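Side-chain contacts in CalS10 (Micromonospora echinospora, PDB 6UK5), which binds S-adenosylmethionine and is thought to methylate an amino pentose in the biosynthesis of calicheamicin: residues R33-H38 / W240-G245; E70-R75 / T119-A124. One frame throughout, in Å; residues are numbered along the deposited sequence.

Two contacts of CalS10, with centres 12 Å apart, meet beside the bound S-adenosylmethionine. Both touch it: contact 1 through Trp37, contact 2 through the turn of residues 121-124 that follows a core strand. Phe122 of that turn joins them, its CD1 lying 3.5 Å from Lys35 NZ, which makes a cation-pi pair with the ring, and 3.5 Å from Arg244 NH2. Glu154 also links the two, accepting from the backbone N of Phe122 and forming a salt bridge with Arg244. On the helix side, His38 ND1 and Thr71 OG1, 3.3 Å apart, probably share a hydrogen bond.

Contact 1 (R33-H38 / W240-G245); sequences RGKSWH and WLTGRG. With SAM (S-adenosylmethionine), chain D; ACT (acetate ion), chain E.
Lys35 and Arg244 approach at about a right angle and converge on one acetate, a likely crystallisation component, consistent with a site that suits an anion. Lys35 NZ donates to acetate O at 3.0 Å. The guanidinium of Arg244 meets the carboxylate edge-on, with the acetate carbon in its plane: NH2 reaches acetate O at 3.0 Å in a fairly straight bond (164°), NH1 reaches OXT at 2.9 Å, and a weak second bond runs from NH2 to OXT. Acetate O is thus gripped from both segments. Protein carboxylates also share in balancing these cations, since Lys35 NZ forms a salt bridge with Glu40 and Arg244 NE one with Glu154.

Direct contact between the segments is slight: the Thr242 methyl CG2 comes 4.2 Å from the ammonium NZ of Lys35. Thr242 OG1 accepts from the backbone N of Arg244 in an ST turn and is hydrogen-bonded to Glu154. The extended chain of Lys35 lays CE over one face of the Trp37 indole, 3.8 Å above its plane and offset toward the rim, and the bend at chi4 (80°) then turns NZ to the acetate.

At the edge of that indole, Trp37 NE1 donates in plane to the carboxylate atom O of S-adenosylmethionine at 2.8 Å. A phenylalanine in place of Trp37 has no indole N-H, and the carboxylate would probably be held less firmly and be freer to turn.

Ser36 is the N-cap of helix 37-51, its OG bonded to Asp39 N. Residues 240-245 connect antiparallel strands 232-237 and 246-251, and Trp240 packs against Glu40, Val44 and Arg47 of that same helix.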
ATOM      1  N   ARG A  33       3.458 -12.419  -1.283  1.00 71.37           N
ATOM      2  CA  ARG A  33       4.499 -12.559  -2.293  1.00 68.69           C
ATOM      3  C   ARG A  33       4.732 -14.007  -2.699  1.00 69.14           C
ATOM      4  O   ARG A  33       5.474 -14.250  -3.656  1.00 67.44           O
ATOM      5  CB  ARG A  33       5.806 -11.935  -1.800  1.00 63.07           C
ATOM      6  CG  ARG A  33       5.818 -10.415  -1.892  1.00 64.34           C
ATOM      7  CD  ARG A  33       7.149  -9.820  -1.453  1.00 60.38           C
ATOM      8  NE  ARG A  33       7.212  -8.381  -1.711  1.00 54.51           N
ATOM      9  CZ  ARG A  33       7.875  -7.814  -2.718  1.00 54.54           C
ATOM     10  NH1 ARG A  33       8.561  -8.550  -3.584  1.00 54.57           N
ATOM     11  NH2 ARG A  33       7.856  -6.495  -2.857  1.00 52.36           N
ATOM     12  N   GLY A  34       4.132 -14.966  -1.996  1.00 68.37           N
ATOM     13  CA  GLY A  34       4.129 -16.339  -2.457  1.00 62.27           C
ATOM     14  C   GLY A  34       4.808 -17.327  -1.534  1.00 58.85           C
ATOM     15  O   GLY A  34       5.088 -18.457  -1.945  1.00 62.48           O
ATOM     16  N   LYS A  35       5.081 -16.934  -0.294  1.00 59.83           N
ATOM     17  CA  LYS A  35       5.727 -17.848   0.637  1.00 60.49           C
ATOM     18  C   LYS A  35       4.688 -18.779   1.243  1.00 59.44           C
ATOM     19  O   LYS A  35       3.594 -18.352   1.628  1.00 61.54           O
ATOM     20  CB  LYS A  35       6.458 -17.083   1.742  1.00 64.30           C
ATOM     21  CG  LYS A  35       7.303 -17.980   2.654  1.00 64.48           C
ATOM     22  CD  LYS A  35       8.151 -17.171   3.632  1.00 69.07           C
ATOM     23  CE  LYS A  35       8.913 -18.070   4.604  1.00 68.52           C
ATOM     24  NZ  LYS A  35      10.154 -18.654   4.012  1.00 72.95           N
ATOM     25  N   SER A  36       5.036 -20.056   1.322  1.00 59.39           N
ATOM     26  CA  SER A  36       4.184 -21.078   1.922  1.00 55.38           C
ATOM     27  C   SER A  36       4.977 -21.723   3.052  1.00 55.50           C
ATOM     28  O   SER A  36       5.805 -22.608   2.813  1.00 54.29           O
ATOM     29  CB  SER A  36       3.742 -22.104   0.881  1.00 61.01           C
ATOM     30  OG  SER A  36       3.300 -23.299   1.500  1.00 61.56           O
ATOM     31  N   TRP A  37       4.725 -21.275   4.284  1.00 58.44           N
ATOM     32  CA  TRP A  37       5.325 -21.936   5.437  1.00 61.11           C
ATOM     33  C   TRP A  37       4.952 -23.410   5.473  1.00 59.70           C
ATOM     34  O   TRP A  37       5.730 -24.240   5.955  1.00 57.29           O
ATOM     35  CB  TRP A  37       4.874 -21.265   6.735  1.00 60.87           C
ATOM     36  CG  TRP A  37       5.646 -20.041   7.128  1.00 56.58           C
ATOM     37  CD1 TRP A  37       6.743 -19.996   7.935  1.00 57.79           C
ATOM     38  CD2 TRP A  37       5.356 -18.683   6.770  1.00 58.70           C
ATOM     39  NE1 TRP A  37       7.166 -18.699   8.087  1.00 55.03           N
ATOM     40  CE2 TRP A  37       6.331 -17.873   7.384  1.00 57.32           C
ATOM     41  CE3 TRP A  37       4.371 -18.075   5.984  1.00 62.17           C
ATOM     42  CZ2 TRP A  37       6.352 -16.487   7.237  1.00 58.82           C
ATOM     43  CZ3 TRP A  37       4.394 -16.698   5.838  1.00 65.65           C
ATOM     44  CH2 TRP A  37       5.377 -15.920   6.462  1.00 64.13           C
ATOM     45  N   HIS A  38       3.762 -23.750   4.970  1.00 61.14           N
ATOM     46  CA  HIS A  38       3.303 -25.133   5.015  1.00 59.82           C
ATOM     47  C   HIS A  38       4.166 -26.033   4.139  1.00 57.51           C
ATOM     48  O   HIS A  38       4.625 -27.091   4.583  1.00 54.84           O
ATOM     49  CB  HIS A  38       1.842 -25.217   4.577  1.00 59.63           C
ATOM     50  CG  HIS A  38       1.400 -26.605   4.240  1.00 67.86           C
ATOM     51  ND1 HIS A  38       1.067 -27.536   5.202  1.00 72.41           N
ATOM     52  CD2 HIS A  38       1.255 -27.230   3.047  1.00 72.88           C
ATOM     53  CE1 HIS A  38       0.726 -28.669   4.615  1.00 78.43           C
ATOM     54  NE2 HIS A  38       0.832 -28.510   3.308  1.00 71.24           N
ATOM     55  N   TRP A 240      16.552 -25.351  -2.761  1.00 64.53           N
ATOM     56  CA  TRP A 240      15.421 -25.554  -1.866  1.00 63.07           C
ATOM     57  C   TRP A 240      14.273 -24.679  -2.353  1.00 59.69           C
ATOM     58  O   TRP A 240      14.373 -24.063  -3.419  1.00 61.78           O
ATOM     59  CB  TRP A 240      15.823 -25.242  -0.425  1.00 59.78           C
ATOM     60  CG  TRP A 240      14.928 -25.864   0.593  1.00 57.92           C
ATOM     61  CD1 TRP A 240      14.622 -27.188   0.712  1.00 58.23           C
ATOM     62  CD2 TRP A 240      14.233 -25.195   1.650  1.00 57.10           C
ATOM     63  NE1 TRP A 240      13.772 -27.384   1.773  1.00 57.35           N
ATOM     64  CE2 TRP A 240      13.518 -26.176   2.367  1.00 56.78           C
ATOM     65  CE3 TRP A 240      14.143 -23.861   2.060  1.00 58.45           C
ATOM     66  CZ2 TRP A 240      12.725 -25.866   3.469  1.00 60.58           C
ATOM     67  CZ3 TRP A 240      13.353 -23.554   3.155  1.00 59.89           C
ATOM     68  CH2 TRP A 240      12.655 -24.552   3.847  1.00 59.13           C
ATOM     69  N   LEU A 241      13.178 -24.615  -1.598  1.00 57.03           N
ATOM     70  CA  LEU A 241      11.989 -23.929  -2.087  1.00 60.85           C
ATOM     71  C   LEU A 241      12.093 -22.416  -1.969  1.00 61.66           C
ATOM     72  O   LEU A 241      11.298 -21.704  -2.592  1.00 57.91           O
ATOM     73  CB  LEU A 241      10.752 -24.403  -1.326  1.00 62.97           C
ATOM     74  CG  LEU A 241      10.707 -25.878  -0.921  1.00 65.06           C
ATOM     75  CD1 LEU A 241       9.391 -26.164  -0.202  1.00 72.88           C
ATOM     76  CD2 LEU A 241      10.930 -26.824  -2.088  1.00 72.48           C
ATOM     77  N   THR A 242      13.050 -21.913  -1.193  1.00 66.93           N
ATOM     78  CA  THR A 242      13.205 -20.480  -0.993  1.00 69.93           C
ATOM     79  C   THR A 242      14.213 -19.861  -1.950  1.00 69.74           C
ATOM     80  O   THR A 242      14.085 -18.678  -2.289  1.00 73.40           O
ATOM     81  CB  THR A 242      13.647 -20.203   0.450  1.00 68.37           C
ATOM     82  OG1 THR A 242      14.919 -20.816   0.693  1.00 67.65           O
ATOM     83  CG2 THR A 242      12.635 -20.768   1.443  1.00 65.82           C
ATOM     84  N   GLY A 243      15.208 -20.632  -2.386  1.00 66.47           N
ATOM     85  CA  GLY A 243      16.328 -20.132  -3.153  1.00 71.22           C
ATOM     86  C   GLY A 243      17.629 -20.104  -2.381  1.00 70.04           C
ATOM     87  O   GLY A 243      18.704 -20.114  -2.995  1.00 63.62           O
ATOM     88  N   ARG A 244      17.556 -20.074  -1.053  1.00 70.53           N
ATOM     89  CA  ARG A 244      18.719 -19.961  -0.187  1.00 65.29           C
ATOM     90  C   ARG A 244      19.302 -21.301   0.237  1.00 63.26           C
ATOM     91  O   ARG A 244      20.247 -21.320   1.031  1.00 66.09           O
ATOM     92  CB  ARG A 244      18.349 -19.169   1.071  1.00 62.42           C
ATOM     93  CG  ARG A 244      17.776 -17.791   0.808  1.00 65.89           C
ATOM     94  CD  ARG A 244      17.293 -17.164   2.106  1.00 71.74           C
ATOM     95  NE  ARG A 244      15.971 -17.653   2.492  1.00 74.89           N
ATOM     96  CZ  ARG A 244      14.824 -17.107   2.092  1.00 76.73           C
ATOM     97  NH1 ARG A 244      14.825 -16.047   1.293  1.00 78.37           N
ATOM     98  NH2 ARG A 244      13.669 -17.621   2.493  1.00 77.66           N
ATOM     99  N   GLY A 245      18.777 -22.411  -0.256  1.00 62.25           N
ATOM    100  CA  GLY A 245      19.314 -23.688   0.154  1.00 59.68           C
ATOM    101  C   GLY A 245      19.013 -23.967   1.618  1.00 56.12           C
ATOM    102  O   GLY A 245      18.210 -23.297   2.267  1.00 55.64           O
TER
HETATM  103  N   SAM D 302      10.652 -19.398  11.854  1.00 62.92           N
HETATM  104  CA  SAM D 302      10.199 -18.049  11.736  1.00 65.34           C
HETATM  105  C   SAM D 302       9.253 -17.850  10.512  1.00 62.85           C
HETATM  106  O   SAM D 302       9.598 -18.346   9.411  1.00 57.37           O
HETATM  107  OXT SAM D 302       8.215 -17.193  10.726  1.00 61.42           O
HETATM  108  CB  SAM D 302      11.402 -17.102  11.630  1.00 62.48           C
HETATM  109  CG  SAM D 302      10.935 -15.710  12.020  1.00 62.69           C
HETATM  110  SD  SAM D 302      12.176 -14.585  11.344  1.00 57.16           S
HETATM  111  CE  SAM D 302      11.243 -13.064  11.282  1.00 68.84           C
HETATM  112  C5' SAM D 302      13.356 -14.212  12.698  1.00 60.53           C
HETATM  113  C4' SAM D 302      12.922 -14.482  14.144  1.00 59.88           C
HETATM  114  O4' SAM D 302      14.097 -14.715  14.941  1.00 64.17           O
HETATM  115  C3' SAM D 302      12.163 -13.330  14.808  1.00 61.60           C
HETATM  116  O3' SAM D 302      10.800 -13.681  15.027  1.00 59.25           O
HETATM  117  C2' SAM D 302      12.888 -13.104  16.150  1.00 62.27           C
HETATM  118  O2' SAM D 302      11.977 -13.055  17.243  1.00 59.70           O
HETATM  119  C1' SAM D 302      13.817 -14.313  16.260  1.00 66.02           C
HETATM  120  N9  SAM D 302      15.083 -14.046  16.930  1.00 66.80           N
HETATM  121  C8  SAM D 302      16.045 -13.135  16.571  1.00 66.70           C
HETATM  122  N7  SAM D 302      17.121 -13.172  17.317  1.00 64.22           N
HETATM  123  C5  SAM D 302      16.856 -14.179  18.229  1.00 63.36           C
HETATM  124  C6  SAM D 302      17.609 -14.731  19.283  1.00 61.55           C
HETATM  125  N6  SAM D 302      18.818 -14.290  19.643  1.00 62.09           N
HETATM  126  N1  SAM D 302      17.067 -15.757  19.974  1.00 59.60           N
HETATM  127  C2  SAM D 302      15.849 -16.188  19.634  1.00 60.55           C
HETATM  128  N3  SAM D 302      15.041 -15.740  18.671  1.00 61.54           N
HETATM  129  C4  SAM D 302      15.606 -14.731  18.002  1.00 63.87           C
HETATM  130  C   ACT E 303      11.006 -15.708   1.231  1.00 65.13           C
HETATM  131  O   ACT E 303      10.854 -16.894   1.623  1.00 60.16           O
HETATM  132  OXT ACT E 303      12.114 -15.138   1.059  1.00 64.40           O
HETATM  133  CH3 ACT E 303       9.736 -14.887   0.933  1.00 68.51           C

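Contact 2 (E70-R75 / T119-A124); sequences ETFATR and TCLFTA. With SAM (S-adenosylmethionine), chain D.
Phe72 reaches from its helix to meet Leu121 and Thr119 coming from the opposite direction, in a small, buried and largely apolar contact. The methyl CD1 of Leu121 sits at the rim of the ring, near its plane, 4.0 Å from Phe72 CE1. Beside it the Thr119 methyl CG2 is 4.2 Å from Phe72 CZ, and Thr119 OG1 approaches obliquely to 4.1 Å from Phe72 CE1, so two branched side chains divide the far end of one ring between them. Phe72 is aimed there by a first torsion that places CG anti to the carbonyl carbon (chi1 -80°). Val44 of helix 37-51 and Leu58 of strand 57-61 also pack against this ring.

These pieces belong to the Rossmann-like fold of S-adenosylmethionine-dependent methyltransferases. Helix 67-73 links parallel neighbours 57-61 and 78-83 in a beta-alpha-beta crossover, while strand 115-120 runs alongside 57-61. Phe72 thus joins the helix to the sheet where strand 115-120 gives way to a loop.

The polar groups find partners other than across the contact: Thr119 OG1, buried next to the ring, is hydrogen-bonded to Asp60 OD1 of the neighbouring strand 57-61. Thr74 OG1 donates to Thr71 O at 2.8 Å, tilted 17° from the carbonyl plane.

Contacts with the cofactor come from the loop itself. Leu121 O lies 3.6 Å from CB of S-adenosylmethionine, and CB of Phe122 lies 3.4 Å from its carboxylate O. Phe122 and Thr123 both have positive phi where the chain turns, and the CB of Ala124 comes 4.0 Å from the ribose oxygen O4' of S-adenosylmethionine.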
ATOM      1  N   GLU A  70       3.129 -24.801  13.110  1.00 70.64           N
ATOM      2  CA  GLU A  70       1.760 -25.244  12.873  1.00 71.22           C
ATOM      3  C   GLU A  70       1.719 -26.509  12.026  1.00 72.76           C
ATOM      4  O   GLU A  70       0.959 -27.439  12.321  1.00 71.00           O
ATOM      5  CB  GLU A  70       0.959 -24.132  12.192  1.00 66.90           C
ATOM      6  CG  GLU A  70      -0.504 -24.485  11.981  1.00 60.37           C
ATOM      7  CD  GLU A  70      -1.362 -23.280  11.664  1.00 60.95           C
ATOM      8  OE1 GLU A  70      -1.452 -22.914  10.476  1.00 64.01           O
ATOM      9  OE2 GLU A  70      -1.942 -22.696  12.604  1.00 65.13           O
ATOM     10  N   THR A  71       2.532 -26.567  10.970  1.00 74.84           N
ATOM     11  CA  THR A  71       2.546 -27.750  10.118  1.00 76.03           C
ATOM     12  C   THR A  71       3.421 -28.855  10.699  1.00 72.61           C
ATOM     13  O   THR A  71       3.144 -30.037  10.473  1.00 72.59           O
ATOM     14  CB  THR A  71       3.008 -27.378   8.710  1.00 76.76           C
ATOM     15  OG1 THR A  71       2.079 -26.452   8.133  1.00 75.81           O
ATOM     16  CG2 THR A  71       3.072 -28.615   7.826  1.00 74.92           C
ATOM     17  N   PHE A  72       4.482 -28.501  11.431  1.00 72.92           N
ATOM     18  CA  PHE A  72       5.299 -29.527  12.071  1.00 73.83           C
ATOM     19  C   PHE A  72       4.475 -30.347  13.057  1.00 70.61           C
ATOM     20  O   PHE A  72       4.688 -31.557  13.201  1.00 66.79           O
ATOM     21  CB  PHE A  72       6.497 -28.891  12.782  1.00 73.76           C
ATOM     22  CG  PHE A  72       7.644 -28.542  11.867  1.00 71.78           C
ATOM     23  CD1 PHE A  72       8.259 -27.303  11.948  1.00 72.07           C
ATOM     24  CD2 PHE A  72       8.119 -29.459  10.941  1.00 71.31           C
ATOM     25  CE1 PHE A  72       9.316 -26.982  11.114  1.00 63.91           C
ATOM     26  CE2 PHE A  72       9.174 -29.142  10.105  1.00 70.44           C
ATOM     27  CZ  PHE A  72       9.774 -27.903  10.194  1.00 63.48           C
ATOM     28  N   ALA A  73       3.529 -29.702  13.752  1.00 70.18           N
ATOM     29  CA  ALA A  73       2.731 -30.411  14.748  1.00 68.81           C
ATOM     30  C   ALA A  73       1.893 -31.515  14.117  1.00 68.50           C
ATOM     31  O   ALA A  73       1.682 -32.566  14.732  1.00 69.26           O
ATOM     32  CB  ALA A  73       1.829 -29.428  15.499  1.00 65.81           C
ATOM     33  N   THR A  74       1.412 -31.300  12.889  1.00 67.78           N
ATOM     34  CA  THR A  74       0.673 -32.331  12.172  1.00 70.27           C
ATOM     35  C   THR A  74       1.557 -33.496  11.748  1.00 69.38           C
ATOM     36  O   THR A  74       1.030 -34.525  11.311  1.00 73.30           O
ATOM     37  CB  THR A  74       0.004 -31.746  10.924  1.00 67.16           C
ATOM     38  OG1 THR A  74       0.972 -31.628   9.873  1.00 69.63           O
ATOM     39  CG2 THR A  74      -0.591 -30.372  11.217  1.00 69.31           C
ATOM     40  N   ARG A  75       2.878 -33.360  11.867  1.00 67.85           N
ATOM     41  CA  ARG A  75       3.826 -34.337  11.355  1.00 63.85           C
ATOM     42  C   ARG A  75       4.671 -34.998  12.435  1.00 60.75           C
ATOM     43  O   ARG A  75       5.193 -36.092  12.197  1.00 56.09           O
ATOM     44  CB  ARG A  75       4.753 -33.667  10.326  1.00 63.97           C
ATOM     45  CG  ARG A  75       4.003 -33.071   9.131  1.00 63.80           C
ATOM     46  CD  ARG A  75       3.443 -34.135   8.197  1.00 63.83           C
ATOM     47  NE  ARG A  75       4.471 -35.077   7.763  1.00 66.72           N
ATOM     48  CZ  ARG A  75       5.270 -34.882   6.717  1.00 65.32           C
ATOM     49  NH1 ARG A  75       5.164 -33.781   5.982  1.00 66.97           N
ATOM     50  NH2 ARG A  75       6.180 -35.791   6.402  1.00 60.19           N
ATOM     51  N   THR A 119      15.136 -27.046  14.300  1.00 53.13           N
ATOM     52  CA  THR A 119      15.105 -26.266  13.074  1.00 52.18           C
ATOM     53  C   THR A 119      15.288 -24.785  13.378  1.00 48.43           C
ATOM     54  O   THR A 119      14.939 -24.302  14.460  1.00 51.24           O
ATOM     55  CB  THR A 119      13.792 -26.466  12.305  1.00 55.94           C
ATOM     56  OG1 THR A 119      12.715 -25.839  13.012  1.00 52.99           O
ATOM     57  CG2 THR A 119      13.484 -27.946  12.132  1.00 58.52           C
ATOM     58  N   CYS A 120      15.851 -24.072  12.400  1.00 50.44           N
ATOM     59  CA  CYS A 120      16.133 -22.637  12.497  1.00 49.75           C
ATOM     60  C   CYS A 120      15.993 -22.096  11.073  1.00 45.63           C
ATOM     61  O   CYS A 120      16.948 -22.130  10.293  1.00 46.82           O
ATOM     62  CB  CYS A 120      17.515 -22.369  13.073  1.00 50.99           C
ATOM     63  SG  CYS A 120      17.826 -20.645  13.551  1.00 69.47           S
ATOM     64  N   LEU A 121      14.800 -21.607  10.745  1.00 51.05           N
ATOM     65  CA  LEU A 121      14.412 -21.389   9.362  1.00 56.98           C
ATOM     66  C   LEU A 121      14.126 -19.917   9.088  1.00 58.99           C
ATOM     67  O   LEU A 121      13.945 -19.108  10.002  1.00 61.78           O
ATOM     68  CB  LEU A 121      13.170 -22.227   9.010  1.00 60.32           C
ATOM     69  CG  LEU A 121      13.195 -23.678   9.502  1.00 53.21           C
ATOM     70  CD1 LEU A 121      11.809 -24.306   9.410  1.00 55.56           C
ATOM     71  CD2 LEU A 121      14.220 -24.507   8.741  1.00 48.69           C
ATOM     72  N   PHE A 122      14.085 -19.592   7.794  1.00 62.14           N
ATOM     73  CA  PHE A 122      13.830 -18.235   7.309  1.00 67.55           C
ATOM     74  C   PHE A 122      14.880 -17.255   7.832  1.00 62.81           C
ATOM     75  O   PHE A 122      14.563 -16.153   8.284  1.00 64.45           O
ATOM     76  CB  PHE A 122      12.412 -17.779   7.678  1.00 74.20           C
ATOM     77  CG  PHE A 122      11.845 -16.700   6.776  1.00 75.57           C
ATOM     78  CD1 PHE A 122      12.395 -16.433   5.531  1.00 76.93           C
ATOM     79  CD2 PHE A 122      10.744 -15.962   7.179  1.00 75.43           C
ATOM     80  CE1 PHE A 122      11.866 -15.455   4.716  1.00 77.38           C
ATOM     81  CE2 PHE A 122      10.211 -14.978   6.365  1.00 75.50           C
ATOM     82  CZ  PHE A 122      10.776 -14.725   5.131  1.00 75.76           C
ATOM     83  N   THR A 123      16.150 -17.661   7.753  1.00 59.97           N
ATOM     84  CA  THR A 123      17.286 -16.781   8.039  1.00 55.98           C
ATOM     85  C   THR A 123      17.253 -16.244   9.467  1.00 52.18           C
ATOM     86  O   THR A 123      17.704 -15.127   9.729  1.00 51.09           O
ATOM     87  CB  THR A 123      17.354 -15.610   7.049  1.00 55.15           C
ATOM     88  OG1 THR A 123      16.339 -14.645   7.365  1.00 58.49           O
ATOM     89  CG2 THR A 123      17.163 -16.102   5.618  1.00 60.74           C
ATOM     90  N   ALA A 124      16.712 -17.027  10.402  1.00 52.36           N
ATOM     91  CA  ALA A 124      16.605 -16.554  11.778  1.00 53.11           C
ATOM     92  C   ALA A 124      17.981 -16.352  12.403  1.00 50.09           C
ATOM     93  O   ALA A 124      18.199 -15.381  13.139  1.00 48.53           O
ATOM     94  CB  ALA A 124      15.777 -17.538  12.606  1.00 52.16           C
TER
HETATM   95  N   SAM D 302      10.652 -19.398  11.854  1.00 62.92           N
HETATM   96  CA  SAM D 302      10.199 -18.049  11.736  1.00 65.34           C
HETATM   97  C   SAM D 302       9.253 -17.850  10.512  1.00 62.85           C
HETATM   98  O   SAM D 302       9.598 -18.346   9.411  1.00 57.37           O
HETATM   99  OXT SAM D 302       8.215 -17.193  10.726  1.00 61.42           O
HETATM  100  CB  SAM D 302      11.402 -17.102  11.630  1.00 62.48           C
HETATM  101  CG  SAM D 302      10.935 -15.710  12.020  1.00 62.69           C
HETATM  102  SD  SAM D 302      12.176 -14.585  11.344  1.00 57.16           S
HETATM  103  CE  SAM D 302      11.243 -13.064  11.282  1.00 68.84           C
HETATM  104  C5' SAM D 302      13.356 -14.212  12.698  1.00 60.53           C
HETATM  105  C4' SAM D 302      12.922 -14.482  14.144  1.00 59.88           C
HETATM  106  O4' SAM D 302      14.097 -14.715  14.941  1.00 64.17           O
HETATM  107  C3' SAM D 302      12.163 -13.330  14.808  1.00 61.60           C
HETATM  108  O3' SAM D 302      10.800 -13.681  15.027  1.00 59.25           O
HETATM  109  C2' SAM D 302      12.888 -13.104  16.150  1.00 62.27           C
HETATM  110  O2' SAM D 302      11.977 -13.055  17.243  1.00 59.70           O
HETATM  111  C1' SAM D 302      13.817 -14.313  16.260  1.00 66.02           C
HETATM  112  N9  SAM D 302      15.083 -14.046  16.930  1.00 66.80           N
HETATM  113  C8  SAM D 302      16.045 -13.135  16.571  1.00 66.70           C
HETATM  114  N7  SAM D 302      17.121 -13.172  17.317  1.00 64.22           N
HETATM  115  C5  SAM D 302      16.856 -14.179  18.229  1.00 63.36           C
HETATM  116  C6  SAM D 302      17.609 -14.731  19.283  1.00 61.55           C
HETATM  117  N6  SAM D 302      18.818 -14.290  19.643  1.00 62.09           N
HETATM  118  N1  SAM D 302      17.067 -15.757  19.974  1.00 59.60           N
HETATM  119  C2  SAM D 302      15.849 -16.188  19.634  1.00 60.55           C
HETATM  120  N3  SAM D 302      15.041 -15.740  18.671  1.00 61.54           N
HETATM  121  C4  SAM D 302      15.606 -14.731  18.002  1.00 63.87           C